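Local coordinates for protein putative HAD family hydrolase (Streptomyces avermitilis, PDB 3MMZ) that probably acts as a phosphatase, being the haloacid dehalogenase-type domain of a longer protein thought also to make CMP-N-acylneuraminate from CTP, at residues A14-F19 with L89-W94; G34-S39 with E64-V69; L46-L51 with L56-L61; N113-F118 with R135-A140. All blocks are in the same frame, centred on the assembly; numbering follows the deposited sequence.

How the contacts relate
Contacts 1 and 3 share the central parallel sheet: strands 14-17 and 57-62 are neighbours in it, joined by Leu17 N to Leu59 O at 2.7 Å, and the contact centres lie about 12 Å apart. Segment 14-19 also carries Asp18, a calcium ligand, where the HAD-type catalytic site is expected. The centres of contacts 1 and 4 are about 13 Å apart, and Leu91 CD2 meets Cys117 SG at 3.7 Å; contact 4 holds a different calcium, shared between two subunits. Contact 2 lies farther out, its centre about 20 Å from those of contacts 1 and 3, yet Phe19 CZ touches Val38 CG2 at 3.7 Å, and Val69 CG2 touches Ile60 CG2 at 3.5 Å. Contacts 2 and 4 do not touch, their nearest atoms being about 8 Å apart.

Contact 1. Residues A14-F19 with L89-W94; sequences AVVLDF and LALKQW. With CA (calcium ion), chain M.
Leu91 is the first residue of 89-94 to meet the strand: its CD1 lies 4.0 Å from Val16 CG2, the two side chains lying alongside and pointing opposite ways. One helical turn on, Trp94 reaches the same methyl, its CZ3 standing 3.9 Å from Val16 CG2, which approaches the ring obliquely. With CG anti to the backbone N (chi1 -178°), the indole extends towards the start of the strand, where Ala14 CB sits at the ring edge near its plane, 4.3 Å from CZ3. The contact is thus wholly apolar, and all four residues are buried. Val16 and Ala14, two apart on the strand, present the same side to the helix. The short axes approach to 11.8 Å and run nearly antiparallel, at 161°, as expected where a helix packs on a parallel sheet of the Rossmann-like HAD fold. Farther along the segment, Asp18 OD2 binds the calcium ion at 2.4 Å; Asp20 O and Asn110 OD1 are further ligands, and Asp18 belongs to the probable HAD DxDx(T/V) motif. Strand 14-17 is flanked by strands 57-62 and 105-109, and Trp94 of helix 87-98 also rests on Thr57 and Leu59, so the helix spans two adjacent strands.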
loop_
_atom_site.group_PDB
_atom_site.type_symbol
_atom_site.label_atom_id
_atom_site.label_comp_id
_atom_site.label_asym_id
_atom_site.label_seq_id
_atom_site.Cartn_x
_atom_site.Cartn_y
_atom_site.Cartn_z
ATOM N N ALA D 14 -23.125 26.221 7.847
ATOM C CA ALA D 14 -21.842 26.389 8.526
ATOM C C ALA D 14 -20.958 25.150 8.403
ATOM O O ALA D 14 -21.468 24.032 8.358
ATOM C CB ALA D 14 -22.069 26.694 9.990
ATOM N N VAL D 15 -19.644 25.359 8.376
ATOM C CA VAL D 15 -18.667 24.259 8.404
ATOM C C VAL D 15 -17.672 24.511 9.538
ATOM O O VAL D 15 -16.905 25.489 9.509
ATOM C CB VAL D 15 -17.907 24.097 7.053
ATOM C CG1 VAL D 15 -16.785 23.066 7.166
ATOM C CG2 VAL D 15 -18.864 23.689 5.936
ATOM N N VAL D 16 -17.694 23.628 10.533
ATOM C CA VAL D 16 -16.818 23.752 11.686
ATOM C C VAL D 16 -15.801 22.618 11.668
ATOM O O VAL D 16 -16.173 21.450 11.531
ATOM C CB VAL D 16 -17.614 23.764 13.014
ATOM C CG1 VAL D 16 -16.669 23.974 14.200
ATOM C CG2 VAL D 16 -18.680 24.873 12.994
ATOM N N LEU D 17 -14.528 22.970 11.793
ATOM C CA LEU D 17 -13.443 21.989 11.656
ATOM C C LEU D 17 -12.630 21.821 12.937
ATOM O O LEU D 17 -12.156 22.792 13.521
ATOM C CB LEU D 17 -12.501 22.389 10.504
ATOM C CG LEU D 17 -13.126 22.689 9.138
ATOM C CD1 LEU D 17 -12.088 23.317 8.210
ATOM C CD2 LEU D 17 -13.717 21.446 8.492
ATOM N N ASP D 18 -12.488 20.574 13.373
ATOM C CA ASP D 18 -11.438 20.200 14.299
ATOM C C ASP D 18 -10.076 20.405 13.602
ATOM O O ASP D 18 -10.023 20.513 12.377
ATOM C CB ASP D 18 -11.637 18.749 14.736
ATOM C CG ASP D 18 -10.486 18.228 15.566
ATOM O OD1 ASP D 18 -10.146 18.852 16.594
ATOM O OD2 ASP D 18 -9.907 17.202 15.176
ATOM N N PHE D 19 -8.987 20.485 14.368
ATOM C CA PHE D 19 -7.669 20.729 13.768
ATOM C C PHE D 19 -6.755 19.503 13.745
ATOM O O PHE D 19 -6.654 18.845 12.710
ATOM C CB PHE D 19 -6.966 21.929 14.407
ATOM C CG PHE D 19 -5.654 22.283 13.751
ATOM C CD1 PHE D 19 -5.626 22.878 12.487
ATOM C CD2 PHE D 19 -4.454 22.030 14.397
ATOM C CE1 PHE D 19 -4.417 23.217 11.882
ATOM C CE2 PHE D 19 -3.238 22.365 13.806
ATOM C CZ PHE D 19 -3.220 22.954 12.542
ATOM N N LEU D 89 -19.894 22.788 24.247
ATOM C CA LEU D 89 -20.561 23.984 24.796
ATOM C C LEU D 89 -20.182 25.247 24.038
ATOM O O LEU D 89 -21.034 26.101 23.760
ATOM C CB LEU D 89 -20.225 24.160 26.274
ATOM C CG LEU D 89 -20.672 23.030 27.197
ATOM C CD1 LEU D 89 -20.212 23.315 28.614
ATOM C CD2 LEU D 89 -22.185 22.875 27.126
ATOM N N ALA D 90 -18.898 25.353 23.698
ATOM C CA ALA D 90 -18.404 26.473 22.918
ATOM C C ALA D 90 -19.106 26.506 21.562
ATOM O O ALA D 90 -19.495 27.572 21.080
ATOM C CB ALA D 90 -16.895 26.379 22.749
ATOM N N LEU D 91 -19.290 25.324 20.977
ATOM C CA LEU D 91 -19.960 25.172 19.694
ATOM C C LEU D 91 -21.453 25.490 19.767
ATOM O O LEU D 91 -21.982 26.183 18.890
ATOM C CB LEU D 91 -19.732 23.756 19.142
ATOM C CG LEU D 91 -20.387 23.320 17.826
ATOM C CD1 LEU D 91 -20.149 24.318 16.702
ATOM C CD2 LEU D 91 -19.848 21.939 17.442
ATOM N N LYS D 92 -22.130 24.989 20.798
ATOM C CA LYS D 92 -23.561 25.261 20.970
ATOM C C LYS D 92 -23.820 26.767 21.080
ATOM O O LYS D 92 -24.715 27.293 20.423
ATOM C CB LYS D 92 -24.127 24.521 22.185
ATOM C CG LYS D 92 -25.640 24.623 22.330
ATOM C CD LYS D 92 -26.168 23.575 23.294
ATOM C CE LYS D 92 -27.659 23.731 23.549
ATOM N NZ LYS D 92 -27.937 24.847 24.487
ATOM N N GLN D 93 -23.017 27.442 21.898
ATOM C CA GLN D 93 -23.097 28.891 22.089
ATOM C C GLN D 93 -22.801 29.659 20.790
ATOM O O GLN D 93 -23.510 30.607 20.444
ATOM C CB GLN D 93 -22.136 29.324 23.208
ATOM C CG GLN D 93 -22.283 30.787 23.651
ATOM C CD GLN D 93 -21.094 31.290 24.466
ATOM O OE1 GLN D 93 -21.193 31.483 25.682
ATOM N NE2 GLN D 93 -19.965 31.495 23.800
ATOM N N TRP D 94 -21.762 29.243 20.071
ATOM C CA TRP D 94 -21.392 29.880 18.806
ATOM C C TRP D 94 -22.534 29.797 17.787
ATOM O O TRP D 94 -22.890 30.808 17.169
ATOM C CB TRP D 94 -20.108 29.253 18.256
ATOM C CG TRP D 94 -19.612 29.870 16.989
ATOM C CD1 TRP D 94 -18.809 30.967 16.872
ATOM C CD2 TRP D 94 -19.872 29.419 15.656
ATOM N NE1 TRP D 94 -18.558 31.232 15.548
ATOM C CE2 TRP D 94 -19.198 30.297 14.779
ATOM C CE3 TRP D 94 -20.613 28.359 15.114
ATOM C CZ2 TRP D 94 -19.236 30.148 13.389
ATOM C CZ3 TRP D 94 -20.650 28.207 13.724
ATOM C CH2 TRP D 94 -19.964 29.100 12.881
HETATM CA CA CA M . -8.543 15.998 16.806
HETATM O O HOH W 1 -7.632 17.708 18.217
HETATM O O HOH W 2 -6.835 14.509 17.402
HETATM O O HOH W 3 -10.407 15.697 18.197
#

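Contact 2. Residues G34-S39 with E64-V69; sequences GREFVS and EQNPVV
Val68 meets Val38 methyl to methyl, CG1 against CG2 at 3.5 Å. The other branch of Val68, CG2, lies 4.0 Å from Glu36 O, so this one residue touches both the strand's backbone and a side chain two positions on. Its CG1 is anti to the backbone N (chi1 -177°), which carries that branch to the valine. Val38 also packs on Phe19 and Asp20 beside the calcium-bearing loop. Strand 36-41 forms an antiparallel pair with strand 27-31, a small sheet that Val38 and Ser39 continue into a strand of a second subunit, consistent with the oligomeric, KdsC-like type of HAD phosphatase. Glu36 is the polar member: its extended chain brings OE1 to 3.6 Å from Asn66 ND2, too long for a bond, with carboxylate and amide planes 60° apart. A water instead links the two acids, donating to Glu36 OE1 at 3.2 Å and to Glu64 OE2 at 2.7 Å. These carboxylates, with Glu36 OE1 and Glu64 OE2 5.6 Å apart, are probably balanced by a third subunit, whose Lys75 forms a salt bridge with Glu36 OE2 and whose Arg42 forms one with Glu64 OE2.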
loop_
_atom_site.group_PDB
_atom_site.type_symbol
_atom_site.label_atom_id
_atom_site.label_comp_id
_atom_site.label_asym_id
_atom_site.label_seq_id
_atom_site.Cartn_x
_atom_site.Cartn_y
_atom_site.Cartn_z
ATOM N N GLY D 34 11.936 21.881 21.685
ATOM C CA GLY D 34 10.525 21.762 22.011
ATOM C C GLY D 34 9.571 22.544 21.126
ATOM O O GLY D 34 8.360 22.514 21.361
ATOM N N ARG D 35 10.096 23.240 20.115
ATOM C CA ARG D 35 9.237 23.884 19.113
ATOM C C ARG D 35 8.421 22.821 18.395
ATOM O O ARG D 35 8.948 21.762 18.058
ATOM C CB ARG D 35 10.054 24.667 18.083
ATOM C CG ARG D 35 10.441 26.069 18.519
ATOM C CD ARG D 35 10.710 26.971 17.314
ATOM N NE ARG D 35 9.488 27.404 16.628
ATOM C CZ ARG D 35 9.367 28.568 15.987
ATOM N NH1 ARG D 35 10.385 29.420 15.959
ATOM N NH2 ARG D 35 8.227 28.899 15.390
ATOM N N GLU D 36 7.137 23.112 18.180
ATOM C CA GLU D 36 6.223 22.195 17.506
ATOM C C GLU D 36 5.840 22.700 16.111
ATOM O O GLU D 36 5.626 23.902 15.910
ATOM C CB GLU D 36 4.964 21.991 18.353
ATOM C CG GLU D 36 5.229 21.331 19.709
ATOM C CD GLU D 36 3.970 21.126 20.547
ATOM O OE1 GLU D 36 2.844 21.180 20.004
ATOM O OE2 GLU D 36 4.113 20.884 21.767
ATOM N N PHE D 37 5.800 21.774 15.155
ATOM C CA PHE D 37 5.360 22.051 13.792
ATOM C C PHE D 37 4.302 21.003 13.443
ATOM O O PHE D 37 4.332 19.892 13.978
ATOM C CB PHE D 37 6.529 21.958 12.803
ATOM C CG PHE D 37 7.761 22.734 13.223
ATOM C CD1 PHE D 37 8.582 22.274 14.253
ATOM C CD2 PHE D 37 8.100 23.916 12.581
ATOM C CE1 PHE D 37 9.724 22.996 14.653
ATOM C CE2 PHE D 37 9.249 24.647 12.961
ATOM C CZ PHE D 37 10.053 24.186 14.000
ATOM N N VAL D 38 3.353 21.352 12.578
ATOM C CA VAL D 38 2.391 20.363 12.071
ATOM C C VAL D 38 2.278 20.467 10.550
ATOM O O VAL D 38 2.577 21.514 9.978
ATOM C CB VAL D 38 0.979 20.492 12.724
ATOM C CG1 VAL D 38 1.055 20.309 14.253
ATOM C CG2 VAL D 38 0.333 21.839 12.371
ATOM N N SER D 39 1.871 19.378 9.898
ATOM C CA SER D 39 1.672 19.415 8.447
ATOM C C SER D 39 0.200 19.558 8.121
ATOM O O SER D 39 -0.640 18.785 8.599
ATOM C CB SER D 39 2.268 18.175 7.755
ATOM O OG SER D 39 3.668 18.128 7.966
ATOM N N GLU D 64 -6.850 22.771 22.461
ATOM C CA GLU D 64 -5.491 23.037 22.941
ATOM C C GLU D 64 -4.956 24.452 22.689
ATOM O O GLU D 64 -5.346 25.119 21.727
ATOM C CB GLU D 64 -4.524 21.986 22.395
ATOM C CG GLU D 64 -3.504 21.518 23.427
ATOM C CD GLU D 64 -2.899 20.170 23.082
ATOM O OE1 GLU D 64 -3.006 19.239 23.912
ATOM O OE2 GLU D 64 -2.324 20.044 21.977
ATOM N N GLN D 65 -4.048 24.885 23.567
ATOM C CA GLN D 65 -3.484 26.238 23.531
ATOM C C GLN D 65 -2.498 26.481 22.392
ATOM O O GLN D 65 -2.265 27.636 22.023
ATOM C CB GLN D 65 -2.815 26.585 24.870
ATOM C CG GLN D 65 -3.761 27.165 25.925
ATOM C CD GLN D 65 -4.711 26.133 26.524
ATOM O OE1 GLN D 65 -4.469 24.926 26.446
ATOM N NE2 GLN D 65 -5.795 26.608 27.129
ATOM N N ASN D 66 -1.924 25.402 21.850
ATOM C CA ASN D 66 -0.937 25.481 20.765
ATOM C C ASN D 66 -1.329 26.495 19.682
ATOM O O ASN D 66 -2.349 26.326 19.014
ATOM C CB ASN D 66 -0.690 24.090 20.160
ATOM C CG ASN D 66 0.438 24.072 19.122
ATOM O OD1 ASN D 66 1.356 24.900 19.151
ATOM N ND2 ASN D 66 0.375 23.105 18.207
ATOM N N PRO D 67 -0.522 27.558 19.515
ATOM C CA PRO D 67 -0.902 28.661 18.635
ATOM C C PRO D 67 -0.844 28.330 17.141
ATOM O O PRO D 67 -1.286 29.143 16.326
ATOM C CB PRO D 67 0.122 29.755 18.974
ATOM C CG PRO D 67 0.745 29.335 20.264
ATOM C CD PRO D 67 0.731 27.849 20.232
ATOM N N VAL D 68 -0.312 27.158 16.788
ATOM C CA VAL D 68 -0.207 26.761 15.381
ATOM C C VAL D 68 -1.586 26.774 14.710
ATOM O O VAL D 68 -1.708 27.147 13.540
ATOM C CB VAL D 68 0.474 25.377 15.191
ATOM C CG1 VAL D 68 0.620 25.074 13.717
ATOM C CG2 VAL D 68 1.852 25.348 15.844
ATOM N N VAL D 69 -2.619 26.384 15.457
ATOM C CA VAL D 69 -3.985 26.369 14.926
ATOM C C VAL D 69 -4.434 27.765 14.463
ATOM O O VAL D 69 -5.029 27.913 13.395
ATOM C CB VAL D 69 -5.008 25.735 15.926
ATOM C CG1 VAL D 69 -5.159 26.569 17.177
ATOM C CG2 VAL D 69 -6.357 25.533 15.267
HETATM O O HOH W 4 0.327 20.736 22.007
#

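Contact 3. Residues L46-L51 with L56-L61; sequences LGIAAL and LTMLIL
Leu51 O takes a weak hydrogen bond from Leu56 N, 3.4 Å long with an N-H...O angle of 155°, and it is also hydrogen-bonded to Ser54 OG. Two groups therefore grip this carbonyl as the chain turns from helix 42-53 into strand 57-62. The Leu56 side chain folds back over the same place: its CB is 3.6 Å from Leu51 O, and its CD1 touches Leu51 CD2, also at 3.6 Å, the two leucines crossing at an oblique angle. Because CG of Leu51 is anti to its carbonyl carbon (chi1 -66°), the isobutyl group turns aside from the carbonyl and its CD2 can meet the incoming leucine. The second cluster is built round Met58, present as selenomethionine. Its SE lies 3.9 Å from Leu51 CB, and the terminal CE reaches both Leu51 CB and Ile48 CG2, the latter at 4.0 Å. Bends at chi2 and chi3 fold the chain so that the selenium and its methyl lie against one turn of the helix, bounded by Ile48 and Leu51. These two residues are spaced three apart and are buried, as is Met58, which makes this an apolar seam where a helix covers the parallel sheet of the Rossmann-like HAD core. Helix 150-159 packs against the same helix, Ile151 meeting Ile48 and Ile158 and Leu159 meeting Leu51. On the sheet side, strand 57-62 lies between strands 14-17 and 80-82, with Val15 of the former touching Met58.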
loop_
_atom_site.group_PDB
_atom_site.type_symbol
_atom_site.label_atom_id
_atom_site.label_comp_id
_atom_site.label_asym_id
_atom_site.label_seq_id
_atom_site.Cartn_x
_atom_site.Cartn_y
_atom_site.Cartn_z
ATOM N N LEU D 46 -7.545 24.899 -0.400
ATOM C CA LEU D 46 -8.325 25.298 -1.567
ATOM C C LEU D 46 -9.791 24.991 -1.342
ATOM O O LEU D 46 -10.651 25.787 -1.725
ATOM C CB LEU D 46 -7.800 24.602 -2.838
ATOM C CG LEU D 46 -8.440 25.001 -4.170
ATOM C CD1 LEU D 46 -7.951 26.369 -4.639
ATOM C CD2 LEU D 46 -8.148 23.939 -5.230
ATOM N N GLY D 47 -10.070 23.842 -0.720
ATOM C CA GLY D 47 -11.434 23.440 -0.367
ATOM C C GLY D 47 -12.078 24.414 0.610
ATOM O O GLY D 47 -13.213 24.833 0.426
ATOM N N ILE D 48 -11.350 24.750 1.666
ATOM C CA ILE D 48 -11.823 25.700 2.675
ATOM C C ILE D 48 -12.114 27.073 2.051
ATOM O O ILE D 48 -13.158 27.680 2.323
ATOM C CB ILE D 48 -10.805 25.789 3.840
ATOM C CG1 ILE D 48 -10.820 24.473 4.633
ATOM C CG2 ILE D 48 -11.086 26.997 4.742
ATOM C CD1 ILE D 48 -9.586 24.215 5.527
ATOM N N ALA D 49 -11.202 27.561 1.211
ATOM C CA ALA D 49 -11.413 28.850 0.551
ATOM C C ALA D 49 -12.637 28.814 -0.362
ATOM O O ALA D 49 -13.400 29.791 -0.428
ATOM C CB ALA D 49 -10.164 29.290 -0.220
ATOM N N ALA D 50 -12.833 27.688 -1.052
ATOM C CA ALA D 50 -13.996 27.512 -1.923
ATOM C C ALA D 50 -15.300 27.503 -1.128
ATOM O O ALA D 50 -16.274 28.132 -1.539
ATOM C CB ALA D 50 -13.863 26.241 -2.761
ATOM N N LEU D 51 -15.311 26.802 0.013
ATOM C CA LEU D 51 -16.477 26.792 0.900
ATOM C C LEU D 51 -16.782 28.199 1.445
ATOM O O LEU D 51 -17.933 28.648 1.431
ATOM C CB LEU D 51 -16.293 25.768 2.042
ATOM C CG LEU D 51 -16.237 24.296 1.614
ATOM C CD1 LEU D 51 -15.698 23.403 2.728
ATOM C CD2 LEU D 51 -17.617 23.811 1.151
ATOM N N LEU D 56 -20.576 30.073 3.112
ATOM C CA LEU D 56 -20.727 29.263 4.312
ATOM C C LEU D 56 -19.985 29.903 5.473
ATOM O O LEU D 56 -18.881 30.419 5.298
ATOM C CB LEU D 56 -20.200 27.847 4.078
ATOM C CG LEU D 56 -21.074 26.935 3.223
ATOM C CD1 LEU D 56 -20.257 25.752 2.737
ATOM C CD2 LEU D 56 -22.290 26.459 4.011
ATOM N N THR D 57 -20.596 29.882 6.652
ATOM C CA THR D 57 -19.929 30.368 7.854
ATOM C C THR D 57 -18.922 29.322 8.355
ATOM O O THR D 57 -19.294 28.179 8.631
ATOM C CB THR D 57 -20.949 30.738 8.951
ATOM O OG1 THR D 57 -21.935 31.626 8.404
ATOM C CG2 THR D 57 -20.253 31.417 10.118
HETATM N N MSE D 58 -17.656 29.725 8.453
HETATM C CA MSE D 58 -16.548 28.815 8.763
HETATM C C MSE D 58 -16.040 29.000 10.184
HETATM O O MSE D 58 -16.201 30.076 10.777
HETATM C CB MSE D 58 -15.371 29.039 7.807
HETATM C CG MSE D 58 -15.738 29.241 6.347
HETATM SE SE MSE D 58 -16.394 27.602 5.508
HETATM C CE MSE D 58 -14.882 26.401 5.781
ATOM N N LEU D 59 -15.409 27.955 10.718
ATOM C CA LEU D 59 -14.834 28.001 12.058
ATOM C C LEU D 59 -13.904 26.830 12.286
ATOM O O LEU D 59 -14.242 25.699 11.951
ATOM C CB LEU D 59 -15.934 27.972 13.124
ATOM C CG LEU D 59 -15.484 28.106 14.588
ATOM C CD1 LEU D 59 -14.923 29.489 14.878
ATOM C CD2 LEU D 59 -16.610 27.763 15.548
ATOM N N ILE D 60 -12.740 27.112 12.867
ATOM C CA ILE D 60 -11.879 26.076 13.416
ATOM C C ILE D 60 -12.031 26.062 14.933
ATOM O O ILE D 60 -11.883 27.098 15.593
ATOM C CB ILE D 60 -10.407 26.293 13.025
ATOM C CG1 ILE D 60 -10.246 26.089 11.514
ATOM C CG2 ILE D 60 -9.509 25.350 13.803
ATOM C CD1 ILE D 60 -8.902 26.513 10.961
ATOM N N LEU D 61 -12.324 24.879 15.464
ATOM C CA LEU D 61 -12.578 24.676 16.884
ATOM C C LEU D 61 -11.550 23.700 17.453
ATOM O O LEU D 61 -11.388 22.604 16.927
ATOM C CB LEU D 61 -13.993 24.116 17.062
ATOM C CG LEU D 61 -14.565 23.883 18.460
ATOM C CD1 LEU D 61 -14.730 25.206 19.196
ATOM C CD2 LEU D 61 -15.902 23.183 18.352
#

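Contact 4. Residues N113-F118 with R135-A140; sequences NDLPCF and RGAARA. With CA (calcium ion), chain F.
The second calcium site of the protein, at the end of helix 132-137, is backed here by helix 115-120, whose Leu115 and Phe118 pack on Ala137 and Ala138. Leu115 CD2 touches Ala137 CB at 3.6 Å; although its CB is not directed at the other helix, chi1 of -66° sets CG anti to the carbonyl carbon and the branch end comes close. The Phe118 ring meets the same methyl with its edge, CD2 being 3.9 Å from Ala137 CB, which lies in the ring plane. Its neighbour CE2 reaches the next residue, 3.8 Å from Ala138 CB, and the Ala138 backbone N stands obliquely to the ring. Within the Rossmann-like HAD fold the ring also packs on Pro124 of strand 123-126 and Tyr107 of strand 105-109. Ala138 is where the chain leaves helical geometry, so the ring packs against the turn that presents the metal ligands. Gly136 O and Ala138 O bind the calcium at 2.4 Å and 2.3 Å, together with three waters, one of which also donates to Arg135 O. Gly136 O and Ala138 O of a neighbouring subunit complete the site, which joins two chains of the assembly by backbone carbonyls alone on the protein side. Replacing Phe118 by an alanine is likely to open a gap against Ala137 and Ala138 and take away part of the apolar backing of the metal-bearing turn. Leu3 of the neighbouring subunit touches both Phe118 and Ala137.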
loop_
_atom_site.group_PDB
_atom_site.type_symbol
_atom_site.label_atom_id
_atom_site.label_comp_id
_atom_site.label_asym_id
_atom_site.label_seq_id
_atom_site.Cartn_x
_atom_site.Cartn_y
_atom_site.Cartn_z
ATOM N N ASN D 113 -13.006 12.826 21.744
ATOM C CA ASN D 113 -13.377 14.138 22.272
ATOM C C ASN D 113 -14.240 14.959 21.308
ATOM O O ASN D 113 -14.708 16.031 21.676
ATOM C CB ASN D 113 -12.180 14.930 22.840
ATOM C CG ASN D 113 -11.186 15.371 21.774
ATOM O OD1 ASN D 113 -11.490 15.420 20.586
ATOM N ND2 ASN D 113 -9.982 15.715 22.213
ATOM N N ASP D 114 -14.471 14.443 20.096
ATOM C CA ASP D 114 -15.387 15.085 19.142
ATOM C C ASP D 114 -16.826 14.575 19.247
ATOM O O ASP D 114 -17.749 15.160 18.654
ATOM C CB ASP D 114 -14.891 14.900 17.701
ATOM C CG ASP D 114 -13.602 15.635 17.436
ATOM O OD1 ASP D 114 -13.558 16.847 17.714
ATOM O OD2 ASP D 114 -12.630 14.998 16.972
ATOM N N LEU D 115 -17.023 13.486 19.983
ATOM C CA LEU D 115 -18.341 12.850 20.028
ATOM C C LEU D 115 -19.442 13.765 20.575
ATOM O O LEU D 115 -20.541 13.766 20.038
ATOM C CB LEU D 115 -18.305 11.500 20.764
ATOM C CG LEU D 115 -17.483 10.413 20.042
ATOM C CD1 LEU D 115 -17.304 9.215 20.979
ATOM C CD2 LEU D 115 -18.151 10.001 18.735
ATOM N N PRO D 116 -19.150 14.560 21.625
ATOM C CA PRO D 116 -20.188 15.507 22.068
ATOM C C PRO D 116 -20.543 16.581 21.016
ATOM O O PRO D 116 -21.703 17.007 20.947
ATOM C CB PRO D 116 -19.584 16.132 23.341
ATOM C CG PRO D 116 -18.623 15.101 23.845
ATOM C CD PRO D 116 -18.028 14.492 22.578
ATOM N N CYS D 117 -19.577 17.016 20.208
ATOM C CA CYS D 117 -19.883 17.934 19.101
ATOM C C CYS D 117 -20.728 17.239 18.037
ATOM O O CYS D 117 -21.676 17.829 17.519
ATOM C CB CYS D 117 -18.612 18.496 18.456
ATOM S SG CYS D 117 -17.761 19.676 19.509
ATOM N N PHE D 118 -20.377 15.986 17.736
ATOM C CA PHE D 118 -21.116 15.149 16.789
ATOM C C PHE D 118 -22.598 15.095 17.186
ATOM O O PHE D 118 -23.467 15.274 16.341
ATOM C CB PHE D 118 -20.531 13.719 16.756
ATOM C CG PHE D 118 -19.419 13.507 15.753
ATOM C CD1 PHE D 118 -18.607 14.554 15.328
ATOM C CD2 PHE D 118 -19.181 12.224 15.242
ATOM C CE1 PHE D 118 -17.584 14.333 14.388
ATOM C CE2 PHE D 118 -18.167 11.988 14.321
ATOM C CZ PHE D 118 -17.368 13.043 13.882
ATOM N N ARG D 135 -15.836 7.072 13.463
ATOM C CA ARG D 135 -16.286 6.703 12.114
ATOM C C ARG D 135 -17.731 6.232 12.136
ATOM O O ARG D 135 -18.546 6.649 11.306
ATOM C CB ARG D 135 -15.397 5.609 11.530
ATOM C CG ARG D 135 -14.056 6.090 11.054
ATOM C CD ARG D 135 -13.061 4.949 11.071
ATOM N NE ARG D 135 -13.173 3.987 9.976
ATOM C CZ ARG D 135 -13.436 2.683 10.123
ATOM N NH1 ARG D 135 -13.661 2.163 11.336
ATOM N NH2 ARG D 135 -13.471 1.885 9.049
ATOM N N GLY D 136 -18.064 5.398 13.118
ATOM C CA GLY D 136 -19.447 4.922 13.275
ATOM C C GLY D 136 -20.437 6.044 13.567
ATOM O O GLY D 136 -21.487 6.139 12.931
ATOM N N ALA D 137 -20.089 6.897 14.530
ATOM C CA ALA D 137 -20.959 7.978 15.009
ATOM C C ALA D 137 -21.284 9.034 13.961
ATOM O O ALA D 137 -22.321 9.686 14.030
ATOM C CB ALA D 137 -20.327 8.645 16.232
ATOM N N ALA D 138 -20.381 9.213 13.004
ATOM C CA ALA D 138 -20.557 10.183 11.934
ATOM C C ALA D 138 -21.765 9.889 11.044
ATOM O O ALA D 138 -22.219 8.741 10.920
ATOM C CB ALA D 138 -19.294 10.253 11.092
ATOM N N ARG D 139 -22.268 10.941 10.418
ATOM C CA ARG D 139 -23.319 10.814 9.416
ATOM C C ARG D 139 -22.708 10.548 8.035
ATOM O O ARG D 139 -23.342 9.944 7.164
ATOM C CB ARG D 139 -24.174 12.081 9.420
ATOM C CG ARG D 139 -25.390 12.041 8.520
ATOM C CD ARG D 139 -26.286 13.242 8.777
ATOM N NE ARG D 139 -27.428 13.276 7.865
ATOM C CZ ARG D 139 -28.433 14.155 7.949
ATOM N NH1 ARG D 139 -28.450 15.080 8.902
ATOM N NH2 ARG D 139 -29.423 14.110 7.073
ATOM N N ALA D 140 -21.468 10.991 7.852
ATOM C CA ALA D 140 -20.709 10.761 6.630
ATOM C C ALA D 140 -19.238 10.538 7.010
ATOM O O ALA D 140 -18.783 11.042 8.043
ATOM C CB ALA D 140 -20.856 11.944 5.692
HETATM CA CA CA F . -22.845 6.531 10.982
HETATM O O HOH W 5 -20.783 6.017 10.013
HETATM O O HOH W 6 -25.170 7.384 10.515
HETATM O O HOH W 7 -24.367 6.688 13.011
#